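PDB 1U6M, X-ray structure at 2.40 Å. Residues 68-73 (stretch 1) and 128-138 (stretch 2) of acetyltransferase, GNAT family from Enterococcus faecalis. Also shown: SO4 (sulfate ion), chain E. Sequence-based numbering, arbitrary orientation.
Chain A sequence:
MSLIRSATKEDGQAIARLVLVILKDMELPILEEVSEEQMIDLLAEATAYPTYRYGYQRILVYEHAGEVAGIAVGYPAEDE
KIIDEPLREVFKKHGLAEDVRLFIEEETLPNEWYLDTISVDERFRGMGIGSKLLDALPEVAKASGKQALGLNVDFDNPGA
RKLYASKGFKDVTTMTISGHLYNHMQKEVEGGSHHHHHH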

ATOM      1  N   VAL A  68     -11.114 -11.571  -3.182  1.00 39.83           N
ATOM      2  CA  VAL A  68      -9.922 -10.708  -3.030  1.00 34.27           C
ATOM      3  C   VAL A  68      -8.735 -11.444  -2.401  1.00 32.50           C
ATOM      4  O   VAL A  68      -8.764 -11.760  -1.205  1.00 34.27           O
ATOM      5  CB  VAL A  68     -10.240  -9.387  -2.276  1.00 33.51           C
ATOM      6  CG1 VAL A  68      -8.982  -8.488  -2.162  1.00 29.43           C
ATOM      7  CG2 VAL A  68     -11.368  -8.605  -3.000  1.00 31.75           C
ATOM      8  N   ALA A  69      -7.695 -11.734  -3.195  1.00 28.28           N
ATOM      9  CA  ALA A  69      -6.585 -12.552  -2.735  1.00 25.26           C
ATOM     10  C   ALA A  69      -5.338 -11.732  -2.384  1.00 23.98           C
ATOM     11  O   ALA A  69      -4.452 -12.202  -1.644  1.00 23.72           O
ATOM     12  CB  ALA A  69      -6.271 -13.628  -3.741  1.00 23.70           C
ATOM     13  N   GLY A  70      -5.259 -10.520  -2.941  1.00 22.57           N
ATOM     14  CA  GLY A  70      -4.078  -9.636  -2.828  1.00 19.50           C
ATOM     15  C   GLY A  70      -4.463  -8.260  -3.404  1.00 18.64           C
ATOM     16  O   GLY A  70      -5.392  -8.138  -4.227  1.00 16.74           O
ATOM     17  N   ILE A  71      -3.756  -7.224  -2.947  1.00 17.34           N
ATOM     18  CA  ILE A  71      -3.955  -5.870  -3.420  1.00 14.74           C
ATOM     19  C   ILE A  71      -2.580  -5.232  -3.677  1.00 14.61           C
ATOM     20  O   ILE A  71      -1.606  -5.561  -3.023  1.00 14.35           O
ATOM     21  CB  ILE A  71      -4.772  -5.029  -2.385  1.00 15.29           C
ATOM     22  CG1 ILE A  71      -4.013  -4.824  -1.045  1.00 12.97           C
ATOM     23  CG2 ILE A  71      -6.205  -5.602  -2.236  1.00 13.69           C
ATOM     24  CD1 ILE A  71      -4.832  -4.031   0.010  1.00 13.02           C
ATOM     25  N   ALA A  72      -2.521  -4.335  -4.645  1.00 13.99           N
ATOM     26  CA  ALA A  72      -1.356  -3.518  -4.914  1.00 14.54           C
ATOM     27  C   ALA A  72      -1.874  -2.123  -4.719  1.00 16.36           C
ATOM     28  O   ALA A  72      -2.915  -1.754  -5.311  1.00 18.35           O
ATOM     29  CB  ALA A  72      -0.905  -3.678  -6.347  1.00 11.97           C
ATOM     30  N   VAL A  73      -1.164  -1.348  -3.912  1.00 17.51           N
ATOM     31  CA  VAL A  73      -1.556   0.016  -3.486  1.00 18.33           C
ATOM     32  C   VAL A  73      -0.419   1.031  -3.752  1.00 19.12           C
ATOM     33  O   VAL A  73       0.744   0.755  -3.406  1.00 20.55           O
ATOM     34  CB  VAL A  73      -1.823   0.108  -1.952  1.00 17.83           C
ATOM     35  CG1 VAL A  73      -2.451   1.535  -1.625  1.00 16.65           C
ATOM     36  CG2 VAL A  73      -2.724  -1.023  -1.520  1.00 14.96           C
ATOM     37  N   GLY A 128       2.226 -17.027  -6.451  1.00 24.60           N
ATOM     38  CA  GLY A 128       2.570 -16.063  -7.521  1.00 24.77           C
ATOM     39  C   GLY A 128       1.798 -14.723  -7.573  1.00 24.24           C
ATOM     40  O   GLY A 128       2.020 -13.951  -8.496  1.00 25.66           O
ATOM     41  N   ILE A 129       0.906 -14.438  -6.611  1.00 22.40           N
ATOM     42  CA  ILE A 129      -0.025 -13.278  -6.698  1.00 20.61           C
ATOM     43  C   ILE A 129       0.669 -11.911  -6.603  1.00 20.94           C
ATOM     44  O   ILE A 129       0.392 -11.019  -7.415  1.00 20.78           O
ATOM     45  CB  ILE A 129      -1.184 -13.403  -5.711  1.00 20.44           C
ATOM     46  CG1 ILE A 129      -2.042 -14.615  -6.135  1.00 20.50           C
ATOM     47  CG2 ILE A 129      -2.021 -12.043  -5.612  1.00 20.22           C
ATOM     48  CD1 ILE A 129      -3.145 -15.028  -5.165  1.00 21.77           C
ATOM     49  N   GLY A 130       1.628 -11.777  -5.690  1.00 20.42           N
ATOM     50  CA  GLY A 130       2.361 -10.536  -5.528  1.00 20.96           C
ATOM     51  C   GLY A 130       3.120 -10.150  -6.780  1.00 22.32           C
ATOM     52  O   GLY A 130       3.177  -8.978  -7.168  1.00 21.52           O
ATOM     53  N   SER A 131       3.682 -11.168  -7.420  1.00 23.46           N
ATOM     54  CA  SER A 131       4.555 -10.958  -8.509  1.00 24.49           C
ATOM     55  C   SER A 131       3.715 -10.656  -9.714  1.00 23.74           C
ATOM     56  O   SER A 131       4.121  -9.839 -10.509  1.00 24.55           O
ATOM     57  CB  SER A 131       5.516 -12.142  -8.695  1.00 25.39           C
ATOM     58  OG  SER A 131       5.814 -12.321 -10.088  1.00 30.75           O
ATOM     59  N   LYS A 132       2.525 -11.239  -9.825  1.00 22.90           N
ATOM     60  CA  LYS A 132       1.572 -10.816 -10.884  1.00 24.15           C
ATOM     61  C   LYS A 132       0.949  -9.433 -10.721  1.00 22.88           C
ATOM     62  O   LYS A 132       0.665  -8.779 -11.697  1.00 23.72           O
ATOM     63  CB  LYS A 132       0.382 -11.755 -10.971  1.00 25.35           C
ATOM     64  CG  LYS A 132       0.706 -13.111 -11.368  1.00 32.12           C
ATOM     65  CD  LYS A 132      -0.612 -13.854 -11.428  1.00 43.00           C
ATOM     66  CE  LYS A 132      -1.263 -13.635 -12.782  1.00 48.31           C
ATOM     67  NZ  LYS A 132      -1.850 -14.958 -13.216  1.00 52.56           N
ATOM     68  N   LEU A 133       0.669  -9.032  -9.487  1.00 21.91           N
ATOM     69  CA  LEU A 133       0.197  -7.698  -9.204  1.00 21.72           C
ATOM     70  C   LEU A 133       1.253  -6.664  -9.635  1.00 21.56           C
ATOM     71  O   LEU A 133       0.936  -5.655 -10.244  1.00 21.33           O
ATOM     72  CB  LEU A 133      -0.199  -7.568  -7.706  1.00 20.93           C
ATOM     73  CG  LEU A 133      -1.606  -8.063  -7.347  1.00 17.94           C
ATOM     74  CD1 LEU A 133      -1.739  -8.122  -5.869  1.00 16.81           C
ATOM     75  CD2 LEU A 133      -2.645  -7.130  -7.951  1.00 15.07           C
ATOM     76  N   LEU A 134       2.498  -6.961  -9.339  1.00 21.83           N
ATOM     77  CA  LEU A 134       3.623  -6.128  -9.669  1.00 23.65           C
ATOM     78  C   LEU A 134       3.788  -5.997 -11.214  1.00 24.65           C
ATOM     79  O   LEU A 134       4.043  -4.883 -11.720  1.00 23.94           O
ATOM     80  CB  LEU A 134       4.829  -6.739  -8.980  1.00 23.93           C
ATOM     81  CG  LEU A 134       6.224  -6.209  -9.112  1.00 29.66           C
ATOM     82  CD1 LEU A 134       6.329  -4.725  -8.722  1.00 32.68           C
ATOM     83  CD2 LEU A 134       7.106  -7.093  -8.230  1.00 33.65           C
ATOM     84  N   ASP A 135       3.585  -7.096 -11.959  1.00 24.90           N
ATOM     85  CA  ASP A 135       3.590  -7.030 -13.430  1.00 26.37           C
ATOM     86  C   ASP A 135       2.554  -6.052 -14.031  1.00 25.19           C
ATOM     87  O   ASP A 135       2.716  -5.609 -15.165  1.00 26.21           O
ATOM     88  CB  ASP A 135       3.336  -8.429 -14.068  1.00 26.91           C
ATOM     89  CG  ASP A 135       4.518  -9.375 -13.917  1.00 32.57           C
ATOM     90  OD1 ASP A 135       5.642  -8.946 -13.556  1.00 36.77           O
ATOM     91  OD2 ASP A 135       4.323 -10.590 -14.159  1.00 39.65           O
ATOM     92  N   ALA A 136       1.466  -5.805 -13.311  1.00 23.76           N
ATOM     93  CA  ALA A 136       0.311  -5.031 -13.787  1.00 22.52           C
ATOM     94  C   ALA A 136       0.491  -3.571 -13.509  1.00 21.52           C
ATOM     95  O   ALA A 136      -0.296  -2.760 -13.947  1.00 21.25           O
ATOM     96  CB  ALA A 136      -0.982  -5.492 -13.057  1.00 23.57           C
ATOM     97  N   LEU A 137       1.515  -3.236 -12.749  1.00 21.84           N
ATOM     98  CA  LEU A 137       1.660  -1.879 -12.247  1.00 22.18           C
ATOM     99  C   LEU A 137       2.189  -0.817 -13.230  1.00 23.71           C
ATOM    100  O   LEU A 137       1.857   0.340 -13.046  1.00 25.30           O
ATOM    101  CB  LEU A 137       2.492  -1.882 -10.954  1.00 21.47           C
ATOM    102  CG  LEU A 137       1.721  -2.340  -9.680  1.00 19.91           C
ATOM    103  CD1 LEU A 137       2.600  -2.273  -8.477  1.00 14.70           C
ATOM    104  CD2 LEU A 137       0.348  -1.569  -9.467  1.00 18.25           C
ATOM    105  N   PRO A 138       3.050  -1.167 -14.230  1.00 24.36           N
ATOM    106  CA  PRO A 138       3.483  -0.154 -15.218  1.00 25.81           C
ATOM    107  C   PRO A 138       2.348   0.569 -15.919  1.00 27.10           C
ATOM    108  O   PRO A 138       2.404   1.760 -16.094  1.00 27.93           O
ATOM    109  CB  PRO A 138       4.287  -0.985 -16.245  1.00 25.31           C
ATOM    110  CG  PRO A 138       4.898  -2.044 -15.367  1.00 26.68           C
ATOM    111  CD  PRO A 138       3.707  -2.455 -14.510  1.00 24.78           C
TER
HETATM  112  O2  SO4 E1003       3.518 -13.457  -2.049  1.00 28.39           O
HETATM  113  O3  SO4 E1003       3.038 -14.037  -3.719  1.00 27.67           O
HETATM  114  O4  SO4 E1003       3.081 -14.866  -2.262  1.00 19.49           O

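The contact between the strand and the helical second stretch is apolar packing, with no hydrogen bond crossing from one stretch to the other. At its centre lies Leu133, which has the most area covered by the opposing stretch. Its CA-to-CB bond points toward the strand, and chi1 of -83° (m) with chi2 of 169° (t) lays CD1 against the strand backbone: CD1 is 3.7 Å from Gly70 C and 3.7 Å from Ile71 N, so the methyl rests over the peptide unit joining those two residues. The same CD1 is 4.1 Å from Ala72 N.

Ala72 is the strand's main side-chain contribution. Its CB points toward the helix and meets two leucines four residues apart, at 4.2 Å from Leu133 CB and 4.0 Å from Leu137 CD2. A single methyl is enough to touch both leucines at this short backbone separation; Ala72 CA and Leu133 CA are 6.2 Å apart. Leu137, also directed toward the strand (chi1 -77°, m; chi2 -178°, t), extends the apolar surface beyond Leu133.

Toward the start of the helix, Ile129 takes over. With chi1 at -66° (m) and chi2 at 172° (t), it brings CD1 to 3.7 Å from Ala69 CB, while its CG2 lies 4.2 Å from Gly70 CA. Ala69 presents its methyl sideways, yet still within reach of the isoleucine's end. Gly70 is the close-packed point between Ile129 and Leu133. A CB there would point toward the helix, 2.9 Å from Ile129 CG2, a clash, and 3.3 Å from Leu133 CD1, which is tight; the lack of a side chain leaves room for both methyls against the backbone.

The axes of the strand and of the helix carrying Ile129 and Leu133 approach to 8.5 Å, and their N-to-C directions differ by 36°, so these two residues, spaced four apart, follow the strand from Ala69 to Ala72. Leu137 CD2 continues the contact at Ala72 CB. Together the stretches bury 255 Å², both sides summed, and all the residues in contact are buried in the assembly. Ile71 and Val73 point their CA-to-CB bonds away from the helix, as expected from the alternation of a strand; Ile71 meets Leu133 through its backbone.

Around this apolar contact the helix satisfies its own backbone: Leu133 N donates to Ile129 O at 2.9 Å and Leu134 N to Gly130 O at 3.0 Å. Ser131, Lys132 and Asp135 are out of reach of the strand and have side-chain hydrogen bonds elsewhere in the structure. At the N-cap, Gly128 has phi/psi of 77/4, where a CB would jam against the preceding carbonyl oxygen; its own O accepts from Lys132 N at 3.1 Å. The polar edge ends at a sulfate ion, probably from the crystallisation liquor: Gly130 N makes a weak hydrogen bond to SO4 O3 at 3.3 Å, and Ile129 N lies 3.6 Å from that same O3.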